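Local coordinates for protein cellobiose 2-epimerase (Spirochaeta thermophila DSM 6192, PDB 5ZIG) that probably catalyses the reversible epimerization of cellobiose to 4-O-beta-D-glucopyranosyl-D-mannose, at residues Arg62-Phe67 against Val126-Ala131; Asn122-Tyr127 against Ile197-Ser202; Gln318-Val323 against Asn386-Leu391; Tyr164-Thr169 against Pro188-Thr193. One frame throughout, in Å; residues are numbered along the deposited sequence.

Interaction 1 (Arg62-Phe67 against Val126-Ala131). With EDO (1,2-ethanediol), chain E.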
loop_
_atom_site.group_PDB
_atom_site.type_symbol
_atom_site.label_atom_id
_atom_site.label_comp_id
_atom_site.label_asym_id
_atom_site.label_seq_id
_atom_site.Cartn_x
_atom_site.Cartn_y
_atom_site.Cartn_z
ATOM N N ARG A 62 -2.080 -6.447 -6.401
ATOM C CA ARG A 62 -2.582 -6.407 -5.025
ATOM C C ARG A 62 -3.287 -7.708 -4.652
ATOM O O ARG A 62 -3.065 -8.245 -3.559
ATOM C CB ARG A 62 -3.503 -5.205 -4.839
ATOM C CG ARG A 62 -2.719 -3.897 -4.740
ATOM C CD ARG A 62 -3.607 -2.692 -4.559
ATOM N NE ARG A 62 -2.833 -1.454 -4.449
ATOM C CZ ARG A 62 -3.379 -0.249 -4.270
ATOM N NH1 ARG A 62 -4.696 -0.122 -4.151
ATOM N NH2 ARG A 62 -2.609 0.825 -4.171
ATOM N N HIS A 63 -4.110 -8.252 -5.559
ATOM C CA HIS A 63 -4.755 -9.532 -5.279
ATOM C C HIS A 63 -3.737 -10.659 -5.190
ATOM O O HIS A 63 -3.864 -11.548 -4.337
ATOM C CB HIS A 63 -5.813 -9.842 -6.336
ATOM C CG HIS A 63 -7.030 -8.973 -6.239
ATOM N ND1 HIS A 63 -7.617 -8.643 -5.033
ATOM C CD2 HIS A 63 -7.748 -8.335 -7.195
ATOM C CE1 HIS A 63 -8.658 -7.854 -5.256
ATOM N NE2 HIS A 63 -8.765 -7.662 -6.560
ATOM N N LEU A 64 -2.718 -10.644 -6.061
ATOM C CA LEU A 64 -1.638 -11.617 -5.925
ATOM C C LEU A 64 -0.974 -11.519 -4.552
ATOM O O LEU A 64 -0.752 -12.538 -3.886
ATOM C CB LEU A 64 -0.593 -11.429 -7.026
ATOM C CG LEU A 64 0.544 -12.469 -6.876
ATOM C CD1 LEU A 64 -0.021 -13.892 -6.816
ATOM C CD2 LEU A 64 1.656 -12.375 -7.957
ATOM N N TRP A 65 -0.623 -10.300 -4.126
ATOM C CA TRP A 65 0.007 -10.135 -2.820
ATOM C C TRP A 65 -0.935 -10.599 -1.717
ATOM O O TRP A 65 -0.542 -11.371 -0.839
ATOM C CB TRP A 65 0.438 -8.677 -2.594
ATOM C CG TRP A 65 1.161 -8.448 -1.255
ATOM C CD1 TRP A 65 2.515 -8.478 -1.034
ATOM C CD2 TRP A 65 0.556 -8.145 0.017
ATOM N NE1 TRP A 65 2.785 -8.215 0.287
ATOM C CE2 TRP A 65 1.602 -8.003 0.953
ATOM C CE3 TRP A 65 -0.765 -7.961 0.446
ATOM C CZ2 TRP A 65 1.368 -7.716 2.300
ATOM C CZ3 TRP A 65 -0.993 -7.672 1.799
ATOM C CH2 TRP A 65 0.067 -7.543 2.697
ATOM N N THR A 66 -2.204 -10.196 -1.790
ATOM C CA THR A 66 -3.138 -10.527 -0.718
ATOM C C THR A 66 -3.259 -12.038 -0.527
ATOM O O THR A 66 -3.129 -12.539 0.595
ATOM C CB THR A 66 -4.501 -9.894 -0.995
ATOM O OG1 THR A 66 -4.431 -8.483 -0.743
ATOM C CG2 THR A 66 -5.588 -10.514 -0.106
ATOM N N PHE A 67 -3.455 -12.790 -1.613
ATOM C CA PHE A 67 -3.710 -14.218 -1.461
ATOM C C PHE A 67 -2.453 -15.027 -1.179
ATOM O O PHE A 67 -2.551 -16.126 -0.609
ATOM C CB PHE A 67 -4.437 -14.763 -2.695
ATOM C CG PHE A 67 -5.896 -14.384 -2.712
ATOM C CD1 PHE A 67 -6.799 -15.052 -1.910
ATOM C CD2 PHE A 67 -6.339 -13.326 -3.470
ATOM C CE1 PHE A 67 -8.133 -14.693 -1.898
ATOM C CE2 PHE A 67 -7.670 -12.965 -3.475
ATOM C CZ PHE A 67 -8.566 -13.636 -2.692
ATOM N N VAL A 126 6.652 -6.241 -8.329
ATOM C CA VAL A 126 7.781 -6.814 -7.604
ATOM C C VAL A 126 7.330 -7.243 -6.209
ATOM O O VAL A 126 7.497 -8.404 -5.813
ATOM C CB VAL A 126 8.950 -5.814 -7.562
ATOM C CG1 VAL A 126 9.992 -6.205 -6.470
ATOM C CG2 VAL A 126 9.599 -5.698 -8.944
ATOM N N TYR A 127 6.685 -6.320 -5.485
ATOM C CA TYR A 127 6.107 -6.588 -4.157
ATOM C C TYR A 127 5.295 -7.880 -4.139
ATOM O O TYR A 127 5.535 -8.771 -3.320
ATOM C CB TYR A 127 5.235 -5.389 -3.761
ATOM C CG TYR A 127 4.635 -5.355 -2.356
ATOM C CD1 TYR A 127 5.430 -5.453 -1.218
ATOM C CD2 TYR A 127 3.256 -5.155 -2.181
ATOM C CE1 TYR A 127 4.843 -5.378 0.099
ATOM C CE2 TYR A 127 2.688 -5.067 -0.926
ATOM C CZ TYR A 127 3.478 -5.181 0.215
ATOM O OH TYR A 127 2.864 -5.119 1.458
ATOM N N ALA A 128 4.364 -8.021 -5.083
ATOM C CA ALA A 128 3.478 -9.176 -5.108
ATOM C C ALA A 128 4.170 -10.446 -5.581
ATOM O O ALA A 128 3.795 -11.543 -5.145
ATOM C CB ALA A 128 2.268 -8.897 -5.999
ATOM N N LEU A 129 5.145 -10.337 -6.493
ATOM C CA LEU A 129 5.830 -11.534 -6.970
ATOM C C LEU A 129 6.724 -12.130 -5.901
ATOM O O LEU A 129 6.886 -13.354 -5.837
ATOM C CB LEU A 129 6.660 -11.212 -8.214
ATOM C CG LEU A 129 5.885 -11.074 -9.523
ATOM C CD1 LEU A 129 6.613 -10.105 -10.453
ATOM C CD2 LEU A 129 5.715 -12.431 -10.183
ATOM N N ALA A 130 7.330 -11.278 -5.073
ATOM C CA ALA A 130 8.114 -11.759 -3.947
ATOM C C ALA A 130 7.225 -12.491 -2.947
ATOM O O ALA A 130 7.571 -13.583 -2.479
ATOM C CB ALA A 130 8.839 -10.583 -3.285
ATOM N N ALA A 131 6.050 -11.925 -2.654
ATOM C CA ALA A 131 5.104 -12.602 -1.778
ATOM C C ALA A 131 4.691 -13.944 -2.360
ATOM O O ALA A 131 4.642 -14.951 -1.642
ATOM C CB ALA A 131 3.888 -11.707 -1.548
HETATM C C1 EDO E . 4.478 -5.484 5.151
HETATM O O1 EDO E . 4.527 -6.505 4.148
HETATM C C2 EDO E . 5.019 -4.190 4.565
HETATM O O2 EDO E . 4.785 -4.231 3.154
#
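The indole of Trp65 and the ring of Tyr127 lie in an offset stack, with the centroids of the indole's five-membered ring and the phenol 3.9 Å apart and the planes 13° from parallel. The overlap is toward the rims: Trp65 NE1 sits over one face of the phenol, 3.1 Å from Tyr127 CZ. Trp65 NE1 and Tyr127 OH, 3.3 Å apart, meet at too poor an angle for a hydrogen bond. Thr66 OG1 and Tyr127 O lie in plane at the indole edge. At the phenol edge Tyr127 OH shares a 2.7 Å hydrogen bond with O2 of a bound 1,2-ethanediol. In both residues CG is anti to the backbone N (chi1 -178° in Trp65), sending the rings to the same side of the helix pair. Beneath them Trp65 CA and Ala128 CA come within 4.3 Å. Ala128, with only a CB, allows this; its CB lies 3.9 Å from Trp65 CB. Ala131 CB meets Trp65 CD1 at 3.5 Å, and Leu64 CD2 rests on Ala128 O. Helices 57-73 and 119-136, neighbours in the alpha/alpha barrel, cross at 30° with the same sense. Helix 77-94 packs on Leu64, helix 191-208 on Tyr127 and helix 384-402 on Trp65.

Interaction 2 (Asn122-Tyr127 against Ile197-Ser202). With EDO (1,2-ethanediol), chain E.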
loop_
_atom_site.group_PDB
_atom_site.type_symbol
_atom_site.label_atom_id
_atom_site.label_comp_id
_atom_site.label_asym_id
_atom_site.label_seq_id
_atom_site.Cartn_x
_atom_site.Cartn_y
_atom_site.Cartn_z
ATOM N N ASN A 122 4.774 -1.297 -11.691
ATOM C CA ASN A 122 5.856 -2.270 -11.740
ATOM C C ASN A 122 6.435 -2.534 -10.347
ATOM O O ASN A 122 6.858 -3.666 -10.060
ATOM C CB ASN A 122 6.926 -1.785 -12.723
ATOM C CG ASN A 122 6.527 -2.037 -14.177
ATOM O OD1 ASN A 122 6.887 -3.055 -14.753
ATOM N ND2 ASN A 122 5.745 -1.135 -14.750
ATOM N N ALA A 123 6.452 -1.519 -9.471
ATOM C CA ALA A 123 6.802 -1.738 -8.060
ATOM C C ALA A 123 5.878 -2.765 -7.422
ATOM O O ALA A 123 6.334 -3.781 -6.887
ATOM C CB ALA A 123 6.735 -0.430 -7.266
ATOM N N PHE A 124 4.564 -2.510 -7.464
ATOM C CA PHE A 124 3.612 -3.452 -6.883
ATOM C C PHE A 124 3.792 -4.859 -7.439
ATOM O O PHE A 124 3.624 -5.835 -6.709
ATOM C CB PHE A 124 2.169 -2.975 -7.113
ATOM C CG PHE A 124 1.580 -2.272 -5.928
ATOM C CD1 PHE A 124 1.106 -2.993 -4.843
ATOM C CD2 PHE A 124 1.568 -0.889 -5.867
ATOM C CE1 PHE A 124 0.588 -2.339 -3.705
ATOM C CE2 PHE A 124 1.070 -0.228 -4.741
ATOM C CZ PHE A 124 0.567 -0.960 -3.660
ATOM N N ALA A 125 4.154 -4.990 -8.718
ATOM C CA ALA A 125 4.402 -6.318 -9.265
ATOM C C ALA A 125 5.569 -6.980 -8.544
ATOM O O ALA A 125 5.508 -8.163 -8.200
ATOM C CB ALA A 125 4.675 -6.243 -10.778
ATOM N N VAL A 126 6.652 -6.241 -8.329
ATOM C CA VAL A 126 7.781 -6.814 -7.604
ATOM C C VAL A 126 7.330 -7.243 -6.209
ATOM O O VAL A 126 7.497 -8.404 -5.813
ATOM C CB VAL A 126 8.950 -5.814 -7.562
ATOM C CG1 VAL A 126 9.992 -6.205 -6.470
ATOM C CG2 VAL A 126 9.599 -5.698 -8.944
ATOM N N TYR A 127 6.685 -6.320 -5.485
ATOM C CA TYR A 127 6.107 -6.588 -4.157
ATOM C C TYR A 127 5.295 -7.880 -4.139
ATOM O O TYR A 127 5.535 -8.771 -3.320
ATOM C CB TYR A 127 5.235 -5.389 -3.761
ATOM C CG TYR A 127 4.635 -5.355 -2.356
ATOM C CD1 TYR A 127 5.430 -5.453 -1.218
ATOM C CD2 TYR A 127 3.256 -5.155 -2.181
ATOM C CE1 TYR A 127 4.843 -5.378 0.099
ATOM C CE2 TYR A 127 2.688 -5.067 -0.926
ATOM C CZ TYR A 127 3.478 -5.181 0.215
ATOM O OH TYR A 127 2.864 -5.119 1.458
ATOM N N ILE A 197 7.859 2.066 -4.231
ATOM C CA ILE A 197 9.083 1.379 -4.619
ATOM C C ILE A 197 9.847 0.946 -3.378
ATOM O O ILE A 197 10.318 -0.195 -3.275
ATOM C CB ILE A 197 9.943 2.264 -5.531
ATOM C CG1 ILE A 197 9.310 2.353 -6.919
ATOM C CG2 ILE A 197 11.342 1.666 -5.643
ATOM C CD1 ILE A 197 9.586 3.675 -7.630
ATOM N N LEU A 198 9.969 1.847 -2.406
ATOM C CA LEU A 198 10.516 1.455 -1.114
ATOM C C LEU A 198 9.778 0.235 -0.575
ATOM O O LEU A 198 10.398 -0.751 -0.152
ATOM C CB LEU A 198 10.427 2.636 -0.147
ATOM C CG LEU A 198 10.823 2.333 1.292
ATOM C CD1 LEU A 198 12.331 2.182 1.433
ATOM C CD2 LEU A 198 10.285 3.403 2.245
ATOM N N GLU A 199 8.442 0.265 -0.647
ATOM C CA GLU A 199 7.631 -0.811 -0.082
ATOM C C GLU A 199 7.971 -2.146 -0.722
ATOM O O GLU A 199 8.197 -3.151 -0.026
ATOM C CB GLU A 199 6.148 -0.474 -0.252
ATOM C CG GLU A 199 5.179 -1.625 -0.055
ATOM C CD GLU A 199 3.767 -1.255 -0.492
ATOM O OE1 GLU A 199 3.526 -1.056 -1.705
ATOM O OE2 GLU A 199 2.898 -1.129 0.385
ATOM N N ALA A 200 8.037 -2.163 -2.056
ATOM C CA ALA A 200 8.445 -3.355 -2.790
ATOM C C ALA A 200 9.824 -3.829 -2.359
ATOM O O ALA A 200 10.048 -5.030 -2.183
ATOM C CB ALA A 200 8.442 -3.063 -4.300
ATOM N N TYR A 201 10.771 -2.899 -2.227
ATOM C CA TYR A 201 12.169 -3.287 -2.037
ATOM C C TYR A 201 12.395 -3.870 -0.651
ATOM O O TYR A 201 13.108 -4.870 -0.514
ATOM C CB TYR A 201 13.091 -2.095 -2.275
ATOM C CG TYR A 201 13.262 -1.736 -3.743
ATOM C CD1 TYR A 201 12.507 -2.366 -4.729
ATOM C CD2 TYR A 201 14.183 -0.785 -4.140
ATOM C CE1 TYR A 201 12.662 -2.042 -6.077
ATOM C CE2 TYR A 201 14.345 -0.437 -5.508
ATOM C CZ TYR A 201 13.585 -1.082 -6.462
ATOM O OH TYR A 201 13.739 -0.774 -7.811
ATOM N N SER A 202 11.810 -3.257 0.386
ATOM C CA SER A 202 11.852 -3.863 1.722
ATOM C C SER A 202 11.481 -5.341 1.665
ATOM O O SER A 202 12.176 -6.191 2.234
ATOM C CB SER A 202 10.926 -3.119 2.693
ATOM O OG SER A 202 11.414 -1.815 2.991
HETATM C C1 EDO E . 4.478 -5.484 5.151
HETATM O O1 EDO E . 4.527 -6.505 4.148
HETATM C C2 EDO E . 5.019 -4.190 4.565
HETATM O O2 EDO E . 4.785 -4.231 3.154
#
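Glu199 lays its side chain across one face of the Tyr127 ring. Its CG makes a CH-pi contact over the face, 3.9 Å from the centroid of the Tyr127 ring. The carboxylate continues over the ring and is stacked on it, the two planes only 8° apart. Glu199 OE1 also stands over a face of Phe124, 3.5 Å from Phe124 CZ, and here the carboxylate is turned steeply to the ring. The chain reaches both rings because it is extended, with CG anti to the backbone N (chi1 165°). Nearer the backbones the contact is small and apolar. Ala200 CB lies 3.4 Å from Ala123 O and also packs on Tyr127 CB and Val126 CG1. Ala123 CB meets Ile197 CG1 at 3.8 Å. The alanines let Tyr127 CA and Ala200 CA approach to 4.2 Å.

A second shell fixes the position and rotation of the buried carboxylate. Glu199 OE2 is hydrogen-bonded to Tyr384 OH and forms a salt bridge with Arg388 NH1, while Glu199 OE1 is hydrogen-bonded to His196 ND1. The ring of His196 is in turn stacked with Phe124. Two near-parallel helices of the alpha/alpha barrel, 119-136 and 191-208, thus meet at 19° through alanines, with Tyr127 and Glu199 turned toward what is probably a pocket, marked by the ethanediol. Helix 139-156 packs against Val126, helix 211-228 against Ile197, and helix 251-269 against Leu198 and Ser202.

Interaction 3 (Gln318-Val323 against Asn386-Leu391)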
loop_
_atom_site.group_PDB
_atom_site.type_symbol
_atom_site.label_atom_id
_atom_site.label_comp_id
_atom_site.label_asym_id
_atom_site.label_seq_id
_atom_site.Cartn_x
_atom_site.Cartn_y
_atom_site.Cartn_z
ATOM N N GLN A 318 -7.845 5.035 6.692
ATOM C CA GLN A 318 -8.186 4.583 8.016
ATOM C C GLN A 318 -7.378 3.352 8.319
ATOM O O GLN A 318 -6.826 3.232 9.378
ATOM C CB GLN A 318 -9.694 4.335 8.177
ATOM C CG GLN A 318 -10.576 5.435 7.692
ATOM C CD GLN A 318 -10.148 6.835 8.063
ATOM O OE1 GLN A 318 -9.892 7.138 9.173
ATOM N NE2 GLN A 318 -10.142 7.706 7.087
ATOM N N ALA A 319 -7.324 2.467 7.344
ATOM C CA ALA A 319 -6.584 1.270 7.459
ATOM C C ALA A 319 -5.135 1.575 7.767
ATOM O O ALA A 319 -4.585 1.031 8.664
ATOM C CB ALA A 319 -6.687 0.461 6.214
ATOM N N GLU A 320 -4.544 2.472 7.009
ATOM C CA GLU A 320 -3.135 2.779 7.234
ATOM C C GLU A 320 -2.925 3.516 8.544
ATOM O O GLU A 320 -1.876 3.365 9.177
ATOM C CB GLU A 320 -2.572 3.609 6.081
ATOM C CG GLU A 320 -2.521 2.864 4.768
ATOM C CD GLU A 320 -1.772 1.586 4.900
ATOM O OE1 GLU A 320 -0.855 1.539 5.754
ATOM O OE2 GLU A 320 -2.098 0.629 4.169
ATOM N N ALA A 321 -3.889 4.344 8.938
ATOM C CA ALA A 321 -3.800 4.999 10.232
ATOM C C ALA A 321 -3.805 3.971 11.356
ATOM O O ALA A 321 -3.096 4.139 12.351
ATOM C CB ALA A 321 -4.936 6.004 10.387
ATOM N N PHE A 322 -4.531 2.865 11.179
ATOM C CA PHE A 322 -4.503 1.784 12.165
ATOM C C PHE A 322 -3.098 1.178 12.296
ATOM O O PHE A 322 -2.537 1.111 13.400
ATOM C CB PHE A 322 -5.534 0.719 11.770
ATOM C CG PHE A 322 -5.562 -0.462 12.664
ATOM C CD1 PHE A 322 -5.923 -0.324 14.014
ATOM C CD2 PHE A 322 -5.241 -1.718 12.178
ATOM C CE1 PHE A 322 -5.956 -1.427 14.852
ATOM C CE2 PHE A 322 -5.260 -2.827 13.009
ATOM C CZ PHE A 322 -5.626 -2.683 14.352
ATOM N N VAL A 323 -2.501 0.741 11.178
ATOM C CA VAL A 323 -1.167 0.138 11.255
ATOM C C VAL A 323 -0.159 1.156 11.750
ATOM O O VAL A 323 0.730 0.837 12.547
ATOM C CB VAL A 323 -0.758 -0.457 9.900
ATOM C CG1 VAL A 323 0.548 -1.204 10.040
ATOM C CG2 VAL A 323 -1.841 -1.400 9.415
ATOM N N ASN A 386 -6.688 -3.229 3.295
ATOM C CA ASN A 386 -7.411 -3.811 4.393
ATOM C C ASN A 386 -6.911 -5.184 4.838
ATOM O O ASN A 386 -6.806 -5.383 6.001
ATOM C CB ASN A 386 -8.947 -3.720 4.234
ATOM C CG ASN A 386 -9.491 -4.446 3.021
ATOM O OD1 ASN A 386 -8.796 -5.154 2.344
ATOM N ND2 ASN A 386 -10.781 -4.278 2.783
ATOM N N SER A 387 -6.589 -6.090 3.932
ATOM C CA SER A 387 -6.042 -7.347 4.322
ATOM C C SER A 387 -4.719 -7.114 5.032
ATOM O O SER A 387 -4.462 -7.742 6.011
ATOM C CB SER A 387 -5.759 -8.268 3.196
ATOM O OG SER A 387 -6.887 -8.873 2.685
ATOM N N ARG A 388 -3.859 -6.274 4.475
ATOM C CA ARG A 388 -2.603 -5.991 5.152
ATOM C C ARG A 388 -2.847 -5.483 6.565
ATOM O O ARG A 388 -2.153 -5.887 7.505
ATOM C CB ARG A 388 -1.785 -4.961 4.377
ATOM C CG ARG A 388 -0.384 -4.713 4.997
ATOM C CD ARG A 388 0.559 -3.964 4.049
ATOM N NE ARG A 388 0.137 -2.578 3.827
ATOM C CZ ARG A 388 0.851 -1.653 3.175
ATOM N NH1 ARG A 388 2.052 -1.941 2.681
ATOM N NH2 ARG A 388 0.360 -0.432 3.012
ATOM N N ALA A 389 -3.811 -4.572 6.721
ATOM C CA ALA A 389 -4.059 -3.970 8.022
ATOM C C ALA A 389 -4.478 -5.024 9.017
ATOM O O ALA A 389 -4.108 -4.949 10.186
ATOM C CB ALA A 389 -5.114 -2.871 7.908
ATOM N N CYS A 390 -5.177 -6.054 8.546
ATOM C CA CYS A 390 -5.549 -7.165 9.412
ATOM C C CYS A 390 -4.339 -8.032 9.747
ATOM O O CYS A 390 -4.148 -8.423 10.908
ATOM C CB CYS A 390 -6.643 -8.002 8.740
ATOM S SG CYS A 390 -8.237 -7.181 8.525
ATOM N N LEU A 391 -3.516 -8.354 8.740
ATOM C CA LEU A 391 -2.325 -9.167 8.982
ATOM C C LEU A 391 -1.305 -8.418 9.831
ATOM O O LEU A 391 -0.736 -8.982 10.767
ATOM C CB LEU A 391 -1.695 -9.600 7.655
ATOM C CG LEU A 391 -2.513 -10.651 6.890
ATOM C CD1 LEU A 391 -2.135 -10.644 5.412
ATOM C CD2 LEU A 391 -2.367 -12.056 7.490
HETATM O O HOH W 1 -2.405 -2.022 4.979
#
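Arg388 and Glu320 form a buried salt bridge, with Arg388 NH2 donating to Glu320 OE2 over 2.9 Å. The bond is nearly straight, at 167°. Glu320 OE2 lies in the guanidinium plane, but Arg388 NH2 meets the carboxylate from above its plane, and the two planes are steeply turned to each other. A water makes a second link: it donates to Glu320 OE2 and accepts from Arg388 NE, both at 2.8 Å. The Arg388 chain bends at chi3 (68°), which brings NH2 and NE to Glu320 and the water. Both groups have further ties. Arg388 NH2 also forms a salt bridge with Glu256, while Glu320 is hydrogen-bonded to Trp259 NE1 and His385 ND1. Together with Glu199 at NH1, these carboxylates hold the guanidinium in its rotation.

The two segments belong to helices 315-332 and 384-402, neighbours in the alpha/alpha barrel fold of this epimerase family. They run in nearly the same direction, at 20°. Away from the charges, Ala389 is the centre of the packing. Its CB is 4.1 Å from Ala319 CB and 3.9 Å from Val323 CG2. Phe322 brings its ring edge to the backbone, CE2 lying 3.7 Å from Ala389 O. Beyond this, helix 7-31 and helix 336-352 pack against Phe322, and Trp259 of helix 251-269 lies against Val323.

Interaction 4 (Tyr164-Thr169 against Pro188-Thr193)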
loop_
_atom_site.group_PDB
_atom_site.type_symbol
_atom_site.label_atom_id
_atom_site.label_comp_id
_atom_site.label_asym_id
_atom_site.label_seq_id
_atom_site.Cartn_x
_atom_site.Cartn_y
_atom_site.Cartn_z
ATOM N N TYR A 164 13.504 8.231 -8.892
ATOM C CA TYR A 164 12.989 7.494 -10.042
ATOM C C TYR A 164 12.015 8.357 -10.842
ATOM O O TYR A 164 11.180 9.067 -10.272
ATOM C CB TYR A 164 12.250 6.172 -9.638
ATOM C CG TYR A 164 13.106 5.201 -8.838
ATOM C CD1 TYR A 164 13.609 4.045 -9.433
ATOM C CD2 TYR A 164 13.406 5.434 -7.507
ATOM C CE1 TYR A 164 14.403 3.181 -8.742
ATOM C CE2 TYR A 164 14.200 4.552 -6.790
ATOM C CZ TYR A 164 14.698 3.428 -7.424
ATOM O OH TYR A 164 15.499 2.529 -6.757
ATOM N N TYR A 165 12.131 8.283 -12.171
ATOM C CA TYR A 165 11.106 8.849 -13.034
ATOM C C TYR A 165 9.777 8.144 -12.791
ATOM O O TYR A 165 9.727 6.953 -12.476
ATOM C CB TYR A 165 11.520 8.719 -14.495
ATOM C CG TYR A 165 12.791 9.475 -14.765
ATOM C CD1 TYR A 165 12.766 10.848 -14.928
ATOM C CD2 TYR A 165 14.033 8.826 -14.794
ATOM C CE1 TYR A 165 13.922 11.558 -15.151
ATOM C CE2 TYR A 165 15.192 9.535 -15.007
ATOM C CZ TYR A 165 15.128 10.906 -15.198
ATOM O OH TYR A 165 16.269 11.649 -15.426
ATOM N N GLU A 166 8.690 8.894 -12.962
ATOM C CA GLU A 166 7.362 8.364 -12.678
ATOM C C GLU A 166 7.010 7.196 -13.590
ATOM O O GLU A 166 6.493 6.168 -13.130
ATOM C CB GLU A 166 6.340 9.490 -12.824
ATOM C CG GLU A 166 4.911 9.117 -12.475
ATOM C CD GLU A 166 4.708 8.880 -10.994
ATOM O OE1 GLU A 166 5.514 9.366 -10.181
ATOM O OE2 GLU A 166 3.722 8.212 -10.649
ATOM N N ALA A 167 7.282 7.328 -14.888
ATOM C CA ALA A 167 6.748 6.371 -15.844
ATOM C C ALA A 167 7.563 6.442 -17.131
ATOM O O ALA A 167 8.313 7.393 -17.361
ATOM C CB ALA A 167 5.263 6.638 -16.116
ATOM N N PHE A 168 7.416 5.405 -17.955
ATOM C CA PHE A 168 8.121 5.311 -19.221
ATOM C C PHE A 168 7.179 4.806 -20.304
ATOM O O PHE A 168 6.161 4.159 -20.033
ATOM C CB PHE A 168 9.352 4.386 -19.126
ATOM C CG PHE A 168 10.503 4.984 -18.383
ATOM C CD1 PHE A 168 10.560 4.917 -16.995
ATOM C CD2 PHE A 168 11.530 5.618 -19.066
ATOM C CE1 PHE A 168 11.639 5.473 -16.303
ATOM C CE2 PHE A 168 12.595 6.179 -18.385
ATOM C CZ PHE A 168 12.645 6.118 -17.002
ATOM N N THR A 169 7.549 5.123 -21.547
ATOM C CA THR A 169 6.921 4.552 -22.723
ATOM C C THR A 169 7.095 3.035 -22.731
ATOM O O THR A 169 7.907 2.464 -21.989
ATOM C CB THR A 169 7.529 5.147 -23.992
ATOM O OG1 THR A 169 8.960 5.157 -23.874
ATOM C CG2 THR A 169 7.032 6.570 -24.223
ATOM N N PRO A 188 7.458 15.391 -12.879
ATOM C CA PRO A 188 8.266 14.226 -13.270
ATOM C C PRO A 188 8.449 13.207 -12.152
ATOM O O PRO A 188 8.738 12.039 -12.452
ATOM C CB PRO A 188 9.611 14.851 -13.692
ATOM C CG PRO A 188 9.324 16.336 -13.887
ATOM C CD PRO A 188 8.257 16.629 -12.867
ATOM N N LYS A 189 8.259 13.596 -10.885
ATOM C CA LYS A 189 8.395 12.669 -9.766
ATOM C C LYS A 189 7.269 12.871 -8.745
ATOM O O LYS A 189 6.766 13.986 -8.559
ATOM C CB LYS A 189 9.767 12.838 -9.100
ATOM C CG LYS A 189 10.934 12.387 -9.970
ATOM C CD LYS A 189 12.263 12.941 -9.485
ATOM C CE LYS A 189 13.405 12.437 -10.388
ATOM N NZ LYS A 189 14.746 12.976 -10.001
ATOM N N THR A 190 6.873 11.775 -8.083
ATOM C CA THR A 190 5.836 11.812 -7.052
ATOM C C THR A 190 6.293 11.033 -5.813
ATOM O O THR A 190 6.985 10.011 -5.931
ATOM C CB THR A 190 4.463 11.247 -7.582
ATOM O OG1 THR A 190 4.554 9.835 -7.815
ATOM C CG2 THR A 190 4.016 11.940 -8.879
ATOM N N MET A 191 5.921 11.537 -4.620
ATOM C CA MET A 191 6.148 10.791 -3.378
ATOM C C MET A 191 5.479 9.432 -3.453
ATOM O O MET A 191 6.047 8.417 -3.037
ATOM C CB MET A 191 5.632 11.619 -2.186
ATOM C CG MET A 191 5.236 10.934 -0.831
ATOM S SD MET A 191 3.791 9.854 -0.829
ATOM C CE MET A 191 2.510 11.120 -1.016
ATOM N N ASN A 192 4.298 9.395 -4.060
ATOM C CA ASN A 192 3.492 8.190 -4.055
ATOM C C ASN A 192 4.245 7.030 -4.695
ATOM O O ASN A 192 4.348 5.938 -4.119
ATOM C CB ASN A 192 2.179 8.483 -4.780
ATOM C CG ASN A 192 1.238 7.328 -4.734
ATOM O OD1 ASN A 192 0.898 6.832 -3.659
ATOM N ND2 ASN A 192 0.814 6.877 -5.903
ATOM N N THR A 193 4.805 7.264 -5.885
ATOM C CA THR A 193 5.574 6.224 -6.556
ATOM C C THR A 193 6.848 5.886 -5.791
ATOM O O THR A 193 7.243 4.715 -5.705
ATOM C CB THR A 193 5.896 6.670 -7.983
ATOM O OG1 THR A 193 4.685 6.656 -8.758
ATOM C CG2 THR A 193 6.898 5.740 -8.607
HETATM O O HOH W 2 8.166 9.438 -9.183
#
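Glu166 is gripped by two threonines at the start of helix 191-208. Thr190 OG1 donates to Glu166 OE1 and Thr193 OG1 donates to Glu166 OE2, each bond 2.6 Å long. The first meets its oxygen on the syn side; the second comes from above the carboxylate plane. Glu166 CG is anti to the backbone N (chi1 -176°) and the chain then bends at chi2, which turns the carboxylate to the helix end. Thr190 is the N-cap: its OG1 also accepts from Thr193 N at 3.2 Å. A water donates to Glu166 OE1 and Tyr164 O and accepts from Thr190 N at 2.9 Å, bridging the two segments. One direct backbone bond joins them, Glu166 N to Pro188 O, 3.2 Å.

The other side is looser. Pro188 and Tyr165 are partly exposed, and Lys189 meets the partner segment mainly through CG, 3.3 Å from Tyr164 O. Its ammonium is directed elsewhere, to Asp158 and to the carbonyls of Glu240 and Gly162. Tyr165 OH is hydrogen-bonded to the carboxylate of Glu240. The two donated hydroxyl protons, with the N-terminus of a helix close by, would be expected to stabilise Glu166 as a carboxylate.

Interactions 1 and 2 share Val126 and Tyr127 on helix 119-136, and their centres are 9 Å apart. Tyr127 is thus held between Trp65 and Glu199, and both contacts border the bound 1,2-ethanediol, which probably comes from the crystallisation liquor. Interaction 3 joins this cluster through Arg388: its NH1 is 2.6 Å from Glu199 OE2 in a salt bridge, and its CB is 3.6 Å from Trp65 CH2. The ethanediol also lies about 4 Å from the Arg388 side chain, consistent with a pocket there. Interaction 4 shares helix 191-208 with interaction 2, and Tyr164 OH lies 3.4 Å from Tyr201 CE2. It stands apart from interaction 3, with centres about 25 Å apart.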